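Side-chain contacts in probable transcriptional regulator (Vibrio vulnificus, PDB 4GHJ), which probably binds DNA through a helix-turn-helix domain of the XRE family and regulates transcription: residues S53-I58 and L83-L88; D77-I82 and E90-F95. One frame throughout, in Å; residues are numbered along the deposited sequence. Where two conformers were deposited one is given.

Interaction 1: S53-I58 and L83-L88; sequences SEVAEI and LMALDL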
loop_
_atom_site.group_PDB
_atom_site.type_symbol
_atom_site.label_atom_id
_atom_site.label_comp_id
_atom_site.label_asym_id
_atom_site.label_seq_id
_atom_site.Cartn_x
_atom_site.Cartn_y
_atom_site.Cartn_z
ATOM N N SER B 53 7.709 12.231 14.772
ATOM C CA SER B 53 9.142 12.109 15.020
ATOM C C SER B 53 9.490 10.752 15.593
ATOM O O SER B 53 10.461 10.152 15.167
ATOM C CB SER B 53 9.622 13.198 15.974
ATOM O OG SER B 53 9.418 14.465 15.408
ATOM N N GLU B 54 8.683 10.268 16.544
ATOM C CA GLU B 54 8.915 8.951 17.189
ATOM C C GLU B 54 8.727 7.759 16.205
ATOM O O GLU B 54 9.480 6.792 16.249
ATOM C CB GLU B 54 8.013 8.782 18.423
ATOM C CG GLU B 54 8.390 9.723 19.593
ATOM C CD GLU B 54 7.316 9.830 20.688
ATOM O OE1 GLU B 54 6.162 9.398 20.453
ATOM O OE2 GLU B 54 7.629 10.365 21.785
ATOM N N VAL B 55 7.737 7.853 15.320
ATOM C CA VAL B 55 7.531 6.818 14.294
ATOM C C VAL B 55 8.745 6.789 13.354
ATOM O O VAL B 55 9.316 5.715 13.067
ATOM C CB VAL B 55 6.226 7.046 13.523
ATOM C CG1 VAL B 55 6.139 6.104 12.297
ATOM C CG2 VAL B 55 5.025 6.864 14.460
ATOM N N ALA B 56 9.179 7.965 12.920
ATOM C CA ALA B 56 10.342 8.073 12.037
ATOM C C ALA B 56 11.542 7.427 12.702
ATOM O O ALA B 56 12.229 6.639 12.074
ATOM C CB ALA B 56 10.638 9.531 11.709
ATOM N N GLU B 57 11.794 7.776 13.970
ATOM C CA GLU B 57 12.905 7.196 14.732
ATOM C C GLU B 57 12.890 5.675 14.769
ATOM O O GLU B 57 13.920 5.037 14.536
ATOM C CB GLU B 57 12.935 7.726 16.179
ATOM C CG GLU B 57 13.662 9.007 16.346
ATOM C CD GLU B 57 13.820 9.392 17.824
ATOM O OE1 GLU B 57 12.902 10.044 18.376
ATOM O OE2 GLU B 57 14.861 9.054 18.409
ATOM N N ILE B 58 11.736 5.108 15.121
ATOM C CA ILE B 58 11.565 3.646 15.207
ATOM C C ILE B 58 11.807 2.981 13.855
ATOM O O ILE B 58 12.510 1.960 13.761
ATOM C CB ILE B 58 10.147 3.283 15.729
ATOM C CG1 ILE B 58 9.966 3.733 17.178
ATOM C CG2 ILE B 58 9.866 1.775 15.642
ATOM C CD1 ILE B 58 8.512 3.670 17.645
ATOM N N LEU B 83 3.940 0.745 9.234
ATOM C CA LEU B 83 3.101 -0.279 9.875
ATOM C C LEU B 83 3.902 -1.122 10.891
ATOM O O LEU B 83 3.380 -1.460 11.974
ATOM C CB LEU B 83 2.450 -1.197 8.857
ATOM C CG LEU B 83 1.379 -0.613 7.941
ATOM C CD1 LEU B 83 0.993 -1.664 6.895
ATOM C CD2 LEU B 83 0.185 -0.156 8.728
HETATM N N MSE B 84 5.131 -1.475 10.530
HETATM C CA MSE B 84 6.017 -2.246 11.416
HETATM C C MSE B 84 6.330 -1.450 12.699
HETATM O O MSE B 84 6.328 -2.004 13.795
HETATM C CB MSE B 84 7.308 -2.610 10.678
HETATM C CG MSE B 84 7.116 -3.600 9.513
HETATM SE SE MSE B 84 8.720 -3.819 8.431
HETATM C CE MSE B 84 9.927 -4.456 9.816
ATOM N N ALA B 85 6.575 -0.146 12.548
ATOM C CA ALA B 85 6.829 0.751 13.695
ATOM C C ALA B 85 5.605 0.823 14.631
ATOM O O ALA B 85 5.767 0.957 15.805
ATOM C CB ALA B 85 7.230 2.157 13.215
ATOM N N LEU B 86 4.393 0.712 14.086
ATOM C CA LEU B 86 3.159 0.734 14.869
ATOM C C LEU B 86 2.702 -0.675 15.320
ATOM O O LEU B 86 1.640 -0.824 15.919
ATOM C CB LEU B 86 2.049 1.385 14.035
ATOM C CG LEU B 86 2.284 2.818 13.580
ATOM C CD1 LEU B 86 1.206 3.260 12.590
ATOM C CD2 LEU B 86 2.333 3.743 14.782
ATOM N N ASP B 87 3.501 -1.699 15.019
ATOM C CA ASP B 87 3.166 -3.094 15.328
ATOM C C ASP B 87 1.824 -3.448 14.660
ATOM O O ASP B 87 0.920 -4.007 15.288
ATOM C CB ASP B 87 3.109 -3.335 16.841
ATOM C CG ASP B 87 3.058 -4.814 17.196
ATOM O OD1 ASP B 87 3.521 -5.661 16.383
ATOM O OD2 ASP B 87 2.566 -5.133 18.290
ATOM N N LEU B 88 1.703 -3.081 13.386
ATOM C CA LEU B 88 0.501 -3.335 12.576
ATOM C C LEU B 88 0.863 -4.019 11.238
ATOM O O LEU B 88 0.083 -3.996 10.287
ATOM C CB LEU B 88 -0.227 -2.006 12.305
ATOM C CG LEU B 88 -1.009 -1.376 13.457
ATOM C CD1 LEU B 88 -1.593 -0.006 13.081
ATOM C CD2 LEU B 88 -2.129 -2.326 13.888
#
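I58 lays its CG2 methyl over A85, 3.6 Å from A85 CB, where helix 52-59 of the helix-turn-helix domain meets the C-terminal end of helix 76-85. Helices 52-59 and 63-69 probably form the two helices of the helix-turn-helix motif, as in XRE-type domains, and this contact would then tie the first of them to a later helix of the same domain. The backbones come close here: the CA atoms of I58 and A85 are 5.8 Å apart, a spacing made possible by the small side chain of A85, whose CB is directed toward helix 52-59. With chi1 -66°, I58 CG1 stands anti to the carbonyl carbon and CG2 anti to N, which brings CG2 over A85; CG2 makes the closest approach, with I58 CB just behind it, 4.0 Å from A85 CB. One turn earlier, V55 divides its two methyls between neighbours. CG1 approaches A85 CB at 4.2 Å, and CG2 meets L86. Buried V55 is also packed by L50, R45 and V66, and L86 shares L50 with it. Just beyond the contact the chain leaves helix 76-85 in a Schellman motif: D87, with positive phi (57°), follows L86, and L88 N bonds back to L83 O at 2.7 Å. L86 itself reaches helix 52-59 through one methyl, CD2, which stands 4.1 Å from V55 CG2.

Interaction 2: D77-I82 and E90-F95; sequences DIMIAI and EQIDLF
M79, a selenomethionine, sets its terminal methyl over the ring of F95, with CE 4.1 Å from the ring centroid and only 7° off the ring normal. This is a CH-pi contact made squarely on the face, and CE is equally far from CD2 and CE2 of F95. The selenium stands farther above the face, 5.3 Å from the F95 centroid, which makes the pair a Met-aromatic contact led by the methyl. The same CE also meets I92, 3.7 Å from I92 CD1, which comes against it from the side, well away from the direction of the ring. I92 CD1 in turn touches I80 CG1 at 4.1 Å, the two isoleucine side chains crossing at about a right angle. The bend of M79 at chi3 (71°), after two extended torsions, turns CE to where it meets both partners. F95 is directed toward helix 76-85, and F95 N bonds to I92 O, fixing the two residues one turn apart. Farther out, I37 of helix 30-47 touches both M79 and F95, and V74 packs on M79. L33 of the second subunit packs on I80, and the ring of F95 of the second subunit meets this F95 ring with planes at about 45°. The contact therefore joins helix 76-85 to the turns that follow it, between helix 30-47 of its own chain and the dimer partner.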
loop_
_atom_site.group_PDB
_atom_site.type_symbol
_atom_site.label_atom_id
_atom_site.label_comp_id
_atom_site.label_asym_id
_atom_site.label_seq_id
_atom_site.Cartn_x
_atom_site.Cartn_y
_atom_site.Cartn_z
ATOM N N ASP B 77 7.006 0.324 0.274
ATOM C CA ASP B 77 7.954 -0.180 1.265
ATOM C C ASP B 77 7.979 0.724 2.521
ATOM O O ASP B 77 8.124 0.232 3.651
ATOM C CB ASP B 77 9.362 -0.378 0.679
ATOM C CG ASP B 77 10.034 0.927 0.253
ATOM O OD1 ASP B 77 9.376 1.811 -0.324
ATOM O OD2 ASP B 77 11.261 1.060 0.485
ATOM N N ILE B 78 7.814 2.024 2.312
ATOM C CA ILE B 78 7.812 2.990 3.408
ATOM C C ILE B 78 6.547 2.861 4.240
ATOM O O ILE B 78 6.612 2.967 5.466
ATOM C CB ILE B 78 7.951 4.431 2.896
ATOM C CG1 ILE B 78 9.302 4.615 2.193
ATOM C CG2 ILE B 78 7.708 5.435 4.058
ATOM C CD1 ILE B 78 10.514 4.198 2.996
HETATM N N MSE B 79 5.407 2.623 3.582
HETATM C CA MSE B 79 4.158 2.393 4.297
HETATM C C MSE B 79 4.291 1.151 5.202
HETATM O O MSE B 79 3.871 1.187 6.353
HETATM C CB MSE B 79 2.960 2.235 3.356
HETATM C CG MSE B 79 1.619 2.166 4.107
HETATM SE SE MSE B 79 0.051 2.026 2.960
HETATM C CE MSE B 79 0.309 0.176 2.334
ATOM N N ILE B 80 4.922 0.100 4.681
ATOM C CA ILE B 80 5.150 -1.150 5.435
ATOM C C ILE B 80 6.051 -0.910 6.652
ATOM O O ILE B 80 5.766 -1.411 7.736
ATOM C CB ILE B 80 5.688 -2.262 4.526
ATOM C CG1 ILE B 80 4.606 -2.668 3.520
ATOM C CG2 ILE B 80 6.156 -3.465 5.355
ATOM C CD1 ILE B 80 5.074 -3.619 2.394
ATOM N N ALA B 81 7.124 -0.144 6.469
ATOM C CA ALA B 81 8.014 0.239 7.570
ATOM C C ALA B 81 7.254 0.992 8.660
ATOM O O ALA B 81 7.525 0.799 9.839
ATOM C CB ALA B 81 9.164 1.094 7.058
ATOM N N ILE B 82 6.332 1.875 8.261
ATOM C CA ILE B 82 5.491 2.628 9.215
ATOM C C ILE B 82 4.566 1.676 9.957
ATOM O O ILE B 82 4.444 1.770 11.183
ATOM C CB ILE B 82 4.728 3.785 8.534
ATOM C CG1 ILE B 82 5.735 4.826 8.012
ATOM C CG2 ILE B 82 3.701 4.458 9.488
ATOM C CD1 ILE B 82 5.091 6.019 7.210
ATOM N N GLU B 90 0.811 -7.049 10.071
ATOM C CA GLU B 90 -0.184 -8.006 9.521
ATOM C C GLU B 90 -1.367 -7.348 8.795
ATOM O O GLU B 90 -2.018 -7.970 7.946
ATOM C CB GLU B 90 -0.736 -8.919 10.606
ATOM C CG GLU B 90 0.285 -9.810 11.302
ATOM C CD GLU B 90 -0.355 -10.709 12.366
ATOM O OE1 GLU B 90 -1.551 -11.061 12.212
ATOM O OE2 GLU B 90 0.339 -11.086 13.339
ATOM N N GLN B 91 -1.652 -6.091 9.129
ATOM C CA GLN B 91 -2.697 -5.349 8.440
ATOM C C GLN B 91 -2.433 -5.281 6.929
ATOM O O GLN B 91 -3.365 -5.089 6.162
ATOM C CB GLN B 91 -2.817 -3.935 9.008
ATOM C CG GLN B 91 -3.414 -3.892 10.403
ATOM C CD GLN B 91 -4.906 -4.190 10.397
ATOM O OE1 GLN B 91 -5.701 -3.539 9.684
ATOM N NE2 GLN B 91 -5.301 -5.178 11.189
ATOM N N ILE B 92 -1.177 -5.452 6.489
ATOM C CA ILE B 92 -0.883 -5.393 5.049
ATOM C C ILE B 92 -1.675 -6.474 4.306
ATOM O O ILE B 92 -1.984 -6.317 3.128
ATOM C CB ILE B 92 0.651 -5.469 4.718
ATOM C CG1 ILE B 92 0.931 -4.956 3.289
ATOM C CG2 ILE B 92 1.205 -6.888 4.922
ATOM C CD1 ILE B 92 0.647 -3.425 3.056
ATOM N N ASP B 93 -2.019 -7.554 5.003
ATOM C CA ASP B 93 -2.825 -8.649 4.413
ATOM C C ASP B 93 -4.285 -8.232 4.120
ATOM O O ASP B 93 -5.021 -8.968 3.433
ATOM C CB ASP B 93 -2.811 -9.866 5.310
ATOM C CG ASP B 93 -1.434 -10.525 5.412
ATOM O OD1 ASP B 93 -0.457 -10.166 4.699
ATOM O OD2 ASP B 93 -1.343 -11.432 6.237
ATOM N N LEU B 94 -4.707 -7.084 4.665
ATOM C CA LEU B 94 -6.023 -6.497 4.367
ATOM C C LEU B 94 -5.878 -5.419 3.229
ATOM O O LEU B 94 -6.881 -4.879 2.743
ATOM C CB LEU B 94 -6.656 -5.906 5.633
ATOM C CG LEU B 94 -6.690 -6.858 6.852
ATOM C CD1 LEU B 94 -7.351 -6.220 8.083
ATOM C CD2 LEU B 94 -7.427 -8.103 6.496
ATOM N N PHE B 95 -4.645 -5.093 2.851
ATOM C CA PHE B 95 -4.394 -4.169 1.740
ATOM C C PHE B 95 -4.389 -5.015 0.450
ATOM O O PHE B 95 -5.087 -4.698 -0.508
ATOM C CB PHE B 95 -3.089 -3.397 1.942
ATOM C CG PHE B 95 -2.806 -2.383 0.866
ATOM C CD1 PHE B 95 -3.576 -1.236 0.755
ATOM C CD2 PHE B 95 -1.747 -2.565 -0.018
ATOM C CE1 PHE B 95 -3.319 -0.304 -0.240
ATOM C CE2 PHE B 95 -1.475 -1.629 -1.008
ATOM C CZ PHE B 95 -2.263 -0.502 -1.119
#

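Interactions 1 and 2 draw on successive parts of helix 76-85, and their centres lie about 12 Å apart. They are in direct touch: V55 CG1 packs on I82 CG2 at 4.1 Å, and L83 CD1 on I92 CD1 at 4.2 Å, so the two contacts adjoin at two points along helix 76-85. Along the chain their segments alternate: 77-82 falls between the two segments of interaction 1, and 90-95 follows both. Interaction 1 joins helix 52-59, presumably the first helix of the motif, to helix 76-85; interaction 2 joins that helix to the turns after it. Both reach the second subunit: L83 touches I92 of its own chain and packs on F95 of the second subunit.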